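Local coordinates for putative low molecular weight protein-tyrosine-phosphatase slr0328 (Synechocystis sp., PDB 5O7B) that catalyses the hydrolysis of phosphotyrosine in proteins to tyrosine and free phosphate, as a member of the low molecular weight tyrosine phosphatase family, at residues R65-S70 against E147-L152; S27-N32 against D151-A156. All blocks are in the same frame, centred on the assembly; numbering follows the deposited sequence.

Contact 1: residues R65-S70 against E147-L152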
loop_
_atom_site.group_PDB
_atom_site.type_symbol
_atom_site.label_atom_id
_atom_site.label_comp_id
_atom_site.label_asym_id
_atom_site.label_seq_id
_atom_site.Cartn_x
_atom_site.Cartn_y
_atom_site.Cartn_z
ATOM N N ARG A 65 -5.489 -4.457 12.215
ATOM C CA ARG A 65 -5.675 -3.600 13.383
ATOM C C ARG A 65 -4.421 -2.822 13.736
ATOM O O ARG A 65 -4.510 -1.681 14.205
ATOM C CB ARG A 65 -6.111 -4.450 14.577
ATOM C CG ARG A 65 -7.495 -5.083 14.420
ATOM N N ARG A 66 -3.246 -3.420 13.531
ATOM C CA ARG A 66 -2.003 -2.727 13.837
ATOM C C ARG A 66 -1.741 -1.601 12.850
ATOM O O ARG A 66 -1.231 -0.544 13.235
ATOM C CB ARG A 66 -0.839 -3.717 13.841
ATOM C CG ARG A 66 -0.940 -4.775 14.915
ATOM C CD ARG A 66 0.061 -5.887 14.691
ATOM N NE ARG A 66 -0.318 -6.731 13.561
ATOM C CZ ARG A 66 0.462 -7.667 13.029
ATOM N NH1 ARG A 66 1.674 -7.893 13.523
ATOM N NH2 ARG A 66 0.029 -8.376 11.997
ATOM N N MET A 67 -2.074 -1.808 11.573
ATOM C CA MET A 67 -1.785 -0.789 10.569
ATOM C C MET A 67 -2.730 0.399 10.695
ATOM O O MET A 67 -2.329 1.540 10.449
ATOM C CB MET A 67 -1.856 -1.391 9.165
ATOM C CG MET A 67 -1.617 -0.387 8.036
ATOM S SD MET A 67 -0.013 0.464 8.086
ATOM C CE MET A 67 1.003 -0.718 7.212
ATOM N N THR A 68 -3.989 0.159 11.074
ATOM C CA THR A 68 -4.884 1.282 11.338
ATOM C C THR A 68 -4.396 2.089 12.534
ATOM O O THR A 68 -4.446 3.323 12.518
ATOM C CB THR A 68 -6.320 0.803 11.565
ATOM O OG1 THR A 68 -6.385 0.024 12.767
ATOM C CG2 THR A 68 -6.824 -0.022 10.389
ATOM N N GLU A 69 -3.898 1.408 13.567
ATOM C CA GLU A 69 -3.310 2.067 14.733
ATOM C C GLU A 69 -2.036 2.800 14.329
ATOM O O GLU A 69 -1.034 2.157 14.002
ATOM C CB GLU A 69 -3.005 1.040 15.823
ATOM C CG GLU A 69 -2.427 1.643 17.114
ATOM C CD GLU A 69 -1.785 0.615 18.026
ATOM O OE1 GLU A 69 -0.975 0.997 18.907
ATOM O OE2 GLU A 69 -2.088 -0.585 17.864
ATOM N N SER A 70 -2.070 4.137 14.355
ATOM C CA SER A 70 -0.857 4.957 14.240
ATOM C C SER A 70 -1.208 6.443 14.165
ATOM O O SER A 70 -2.377 6.822 14.274
ATOM C CB SER A 70 0.011 4.559 13.025
ATOM O OG SER A 70 -0.390 5.190 11.834
ATOM N N GLU A 147 5.617 1.165 10.815
ATOM C CA GLU A 147 6.019 2.543 10.574
ATOM C C GLU A 147 6.929 2.638 9.357
ATOM O O GLU A 147 6.849 3.611 8.599
ATOM C CB GLU A 147 6.706 3.134 11.812
ATOM C CG GLU A 147 5.993 2.879 13.124
ATOM C CD GLU A 147 5.256 4.084 13.634
ATOM O OE1 GLU A 147 5.123 5.061 12.886
ATOM O OE2 GLU A 147 4.800 4.059 14.790
ATOM N N HIS A 148 7.787 1.629 9.139
ATOM C CA HIS A 148 8.641 1.640 7.953
ATOM C C HIS A 148 7.816 1.605 6.680
ATOM O O HIS A 148 8.138 2.300 5.712
ATOM C CB HIS A 148 9.634 0.473 7.959
ATOM C CG HIS A 148 10.849 0.716 7.105
ATOM N ND1 HIS A 148 11.162 -0.058 6.008
ATOM C CD2 HIS A 148 11.821 1.659 7.181
ATOM C CE1 HIS A 148 12.276 0.390 5.451
ATOM N NE2 HIS A 148 12.698 1.432 6.143
ATOM N N VAL A 149 6.759 0.789 6.654
ATOM C CA VAL A 149 5.846 0.795 5.511
ATOM C C VAL A 149 5.354 2.213 5.244
ATOM O O VAL A 149 5.388 2.699 4.108
ATOM C CB VAL A 149 4.675 -0.177 5.750
ATOM C CG1 VAL A 149 3.569 0.064 4.742
ATOM C CG2 VAL A 149 5.154 -1.624 5.688
ATOM N N ILE A 150 4.929 2.910 6.298
ATOM C CA ILE A 150 4.435 4.274 6.130
ATOM C C ILE A 150 5.547 5.198 5.647
ATOM O O ILE A 150 5.334 6.036 4.761
ATOM C CB ILE A 150 3.802 4.777 7.440
ATOM C CG1 ILE A 150 2.709 3.807 7.904
ATOM C CG2 ILE A 150 3.273 6.201 7.279
ATOM C CD1 ILE A 150 1.361 4.021 7.226
ATOM N N ASP A 151 6.748 5.056 6.216
ATOM C CA ASP A 151 7.899 5.846 5.782
ATOM C C ASP A 151 8.150 5.703 4.287
ATOM O O ASP A 151 8.452 6.687 3.598
ATOM C CB ASP A 151 9.147 5.416 6.551
ATOM C CG ASP A 151 9.029 5.644 8.037
ATOM O OD1 ASP A 151 8.166 6.442 8.448
ATOM O OD2 ASP A 151 9.806 5.017 8.790
ATOM N N LEU A 152 8.055 4.472 3.773
ATOM C CA LEU A 152 8.323 4.235 2.360
ATOM C C LEU A 152 7.223 4.811 1.485
ATOM O O LEU A 152 7.507 5.311 0.388
ATOM C CB LEU A 152 8.503 2.730 2.097
ATOM C CG LEU A 152 9.577 2.063 2.971
ATOM C CD1 LEU A 152 9.694 0.559 2.784
ATOM C CD2 LEU A 152 10.913 2.704 2.712
#
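The short helix 65-68, which ends where Glu69 leaves helical geometry, faces the long helix 143-156 through Met67 on one side and Val149 and Ile150 on the other, with no backbone hydrogen bond between them. The first torsion of Met67 sets CG opposite the backbone N (chi1 178°), and bends at chi2 and chi3 then fold the thioether so that its methyl group and its sulfur meet different residues. The methyl CE lies 3.6 Å from CG1 of Val149, where the two side chains run roughly perpendicular to each other. The sulfur SD sits 3.9 Å from CD1 of Ile150, whose chain passes that of Met67 in the opposing direction. All three residues are buried. Phe146, one turn back from Ile150, and Ala29 of helix 26-37 also touch Met67, so its side chain lies where three helices come together. Behind the contact the short turn is tied off by Arg65 O, which accepts from Glu69 N at 3.2 Å and from Thr68 OG1 at 2.9 Å, the hydroxyl approaching from above the carbonyl plane, 42° out of it. Chemically the junction is wholly apolar: a bent thioether fits against two branched aliphatic chains by van der Waals contact, with no hydrogen bond across the interface.

Contact 2: residues S27-N32 against D151-A156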
loop_
_atom_site.group_PDB
_atom_site.type_symbol
_atom_site.label_atom_id
_atom_site.label_comp_id
_atom_site.label_asym_id
_atom_site.label_seq_id
_atom_site.Cartn_x
_atom_site.Cartn_y
_atom_site.Cartn_z
ATOM N N SER A 27 -1.105 -2.159 0.863
ATOM C CA SER A 27 -1.839 -1.362 -0.121
ATOM C C SER A 27 -2.982 -0.550 0.493
ATOM O O SER A 27 -3.279 0.546 -0.011
ATOM C CB SER A 27 -2.361 -2.246 -1.260
ATOM O OG SER A 27 -3.421 -3.083 -0.856
ATOM N N PRO A 28 -3.651 -1.016 1.563
ATOM C CA PRO A 28 -4.577 -0.105 2.259
ATOM C C PRO A 28 -3.889 1.126 2.806
ATOM O O PRO A 28 -4.478 2.213 2.805
ATOM C CB PRO A 28 -5.152 -0.976 3.384
ATOM C CG PRO A 28 -5.028 -2.349 2.891
ATOM C CD PRO A 28 -3.767 -2.389 2.089
ATOM N N ALA A 29 -2.655 0.984 3.298
ATOM C CA ALA A 29 -1.904 2.158 3.725
ATOM C C ALA A 29 -1.557 3.037 2.531
ATOM O O ALA A 29 -1.715 4.263 2.589
ATOM C CB ALA A 29 -0.639 1.734 4.474
ATOM N N ALA A 30 -1.100 2.425 1.434
ATOM C CA ALA A 30 -0.775 3.192 0.235
ATOM C C ALA A 30 -1.970 4.001 -0.244
ATOM O O ALA A 30 -1.821 5.156 -0.657
ATOM C CB ALA A 30 -0.289 2.258 -0.874
ATOM N N GLU A 31 -3.162 3.408 -0.194
ATOM C CA GLU A 31 -4.356 4.093 -0.674
ATOM C C GLU A 31 -4.673 5.322 0.163
ATOM O O GLU A 31 -5.105 6.350 -0.373
ATOM C CB GLU A 31 -5.545 3.135 -0.675
ATOM C CG GLU A 31 -6.851 3.785 -1.105
ATOM C CD GLU A 31 -8.041 2.878 -0.881
ATOM O OE1 GLU A 31 -7.845 1.766 -0.348
ATOM O OE2 GLU A 31 -9.164 3.267 -1.250
ATOM N N ASN A 32 -4.488 5.239 1.479
ATOM C CA ASN A 32 -4.820 6.401 2.291
ATOM C C ASN A 32 -3.732 7.465 2.232
ATOM O O ASN A 32 -4.039 8.662 2.250
ATOM C CB ASN A 32 -5.083 6.008 3.737
ATOM N N ASP A 151 6.748 5.056 6.216
ATOM C CA ASP A 151 7.899 5.846 5.782
ATOM C C ASP A 151 8.150 5.703 4.287
ATOM O O ASP A 151 8.452 6.687 3.598
ATOM C CB ASP A 151 9.147 5.416 6.551
ATOM C CG ASP A 151 9.029 5.644 8.037
ATOM O OD1 ASP A 151 8.166 6.442 8.448
ATOM O OD2 ASP A 151 9.806 5.017 8.790
ATOM N N LEU A 152 8.055 4.472 3.773
ATOM C CA LEU A 152 8.323 4.235 2.360
ATOM C C LEU A 152 7.223 4.811 1.485
ATOM O O LEU A 152 7.507 5.311 0.388
ATOM C CB LEU A 152 8.503 2.730 2.097
ATOM C CG LEU A 152 9.577 2.063 2.971
ATOM C CD1 LEU A 152 9.694 0.559 2.784
ATOM C CD2 LEU A 152 10.913 2.704 2.712
ATOM N N LEU A 153 5.972 4.770 1.958
ATOM C CA LEU A 153 4.856 5.270 1.169
ATOM C C LEU A 153 4.785 6.790 1.173
ATOM O O LEU A 153 4.362 7.383 0.179
ATOM C CB LEU A 153 3.540 4.675 1.674
ATOM C CG LEU A 153 3.384 3.176 1.407
ATOM C CD1 LEU A 153 2.185 2.609 2.137
ATOM C CD2 LEU A 153 3.286 2.887 -0.085
ATOM N N GLU A 154 5.191 7.437 2.263
ATOM C CA GLU A 154 5.270 8.892 2.244
ATOM C C GLU A 154 6.356 9.374 1.282
ATOM O O GLU A 154 6.190 10.412 0.635
ATOM C CB GLU A 154 5.487 9.426 3.665
ATOM C CG GLU A 154 4.226 9.331 4.535
ATOM C CD GLU A 154 4.393 9.876 5.953
ATOM O OE1 GLU A 154 5.487 9.745 6.541
ATOM O OE2 GLU A 154 3.406 10.430 6.486
ATOM N N ASP A 155 7.451 8.621 1.147
ATOM C CA ASP A 155 8.456 8.920 0.126
ATOM C C ASP A 155 7.899 8.675 -1.278
ATOM O O ASP A 155 7.897 9.577 -2.126
ATOM C CB ASP A 155 9.712 8.071 0.385
ATOM C CG ASP A 155 10.815 8.276 -0.659
ATOM O OD1 ASP A 155 10.744 9.225 -1.467
ATOM O OD2 ASP A 155 11.770 7.466 -0.669
ATOM N N ALA A 156 7.403 7.458 -1.535
ATOM C CA ALA A 156 7.012 7.070 -2.892
ATOM C C ALA A 156 5.799 7.851 -3.387
ATOM O O ALA A 156 5.766 8.291 -4.543
ATOM C CB ALA A 156 6.728 5.569 -2.945
#
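Leu153 buries the most surface here, and it does so against just two small residues, Ala30 and Ala29 of helix 26-37. Its side chain leaves helix 143-156 toward the other helix, with CG opposite its own carbonyl carbon (chi1 -69°), and the isobutyl fork ends on the main chain of Ala30 and the methyls of both alanines. One branch, CD1, comes down on the main chain, 3.4 Å from Ala30 N and 3.6 Å from Ala30 CA, while also lying 3.8 Å from the methyl CB of Ala29. The other branch, CD2, rests against the methyl of Ala30, with CD2 to CB at 3.7 Å. Ala30, second in buried surface, thus meets both prongs of the leucine, whereas Ala29 meets one. Because neither alanine extends beyond CB, the backbones can come close: the CA atoms of Ala30 and Leu153 are 6.1 Å apart. No hydrogen bond crosses between the segments. On the sheet side of helix 26-37, Ala30 touches Phe18 of strand 17-20 and Glu31 OE1 is hydrogen-bonded to Ser51 OG of strand 50-53. On helix 143-156, the carboxylate of Asp155 accepts backbone N-H groups of the loop at Glu128, Lys129 and Phe130. The pair is a close apolar helix-helix contact within the alpha/beta core of the low molecular weight phosphatase fold, in which helix 26-37 starts at the end of the CX5R phosphate-binding loop, which runs from the probable nucleophile Cys20 to the probable active-site Arg26.

Both contacts use helix 143-156, and their centres are about 9 Å apart. Ala29 joins them directly: its CB lies 3.9 Å from SD of Met67 and 4.1 Å from CD1 of Ile150, making one continuous apolar patch among helices 26-37, 65-68 and 143-156. This patch lies close to the probable catalytic centre. In contact 1 the side chain of Val149 is about 4 Å from that of Arg26 and about 7 Å from that of Asp137, the likely proton donor, while in contact 2 Leu153 is about 6 Å from Arg26, each between side chains.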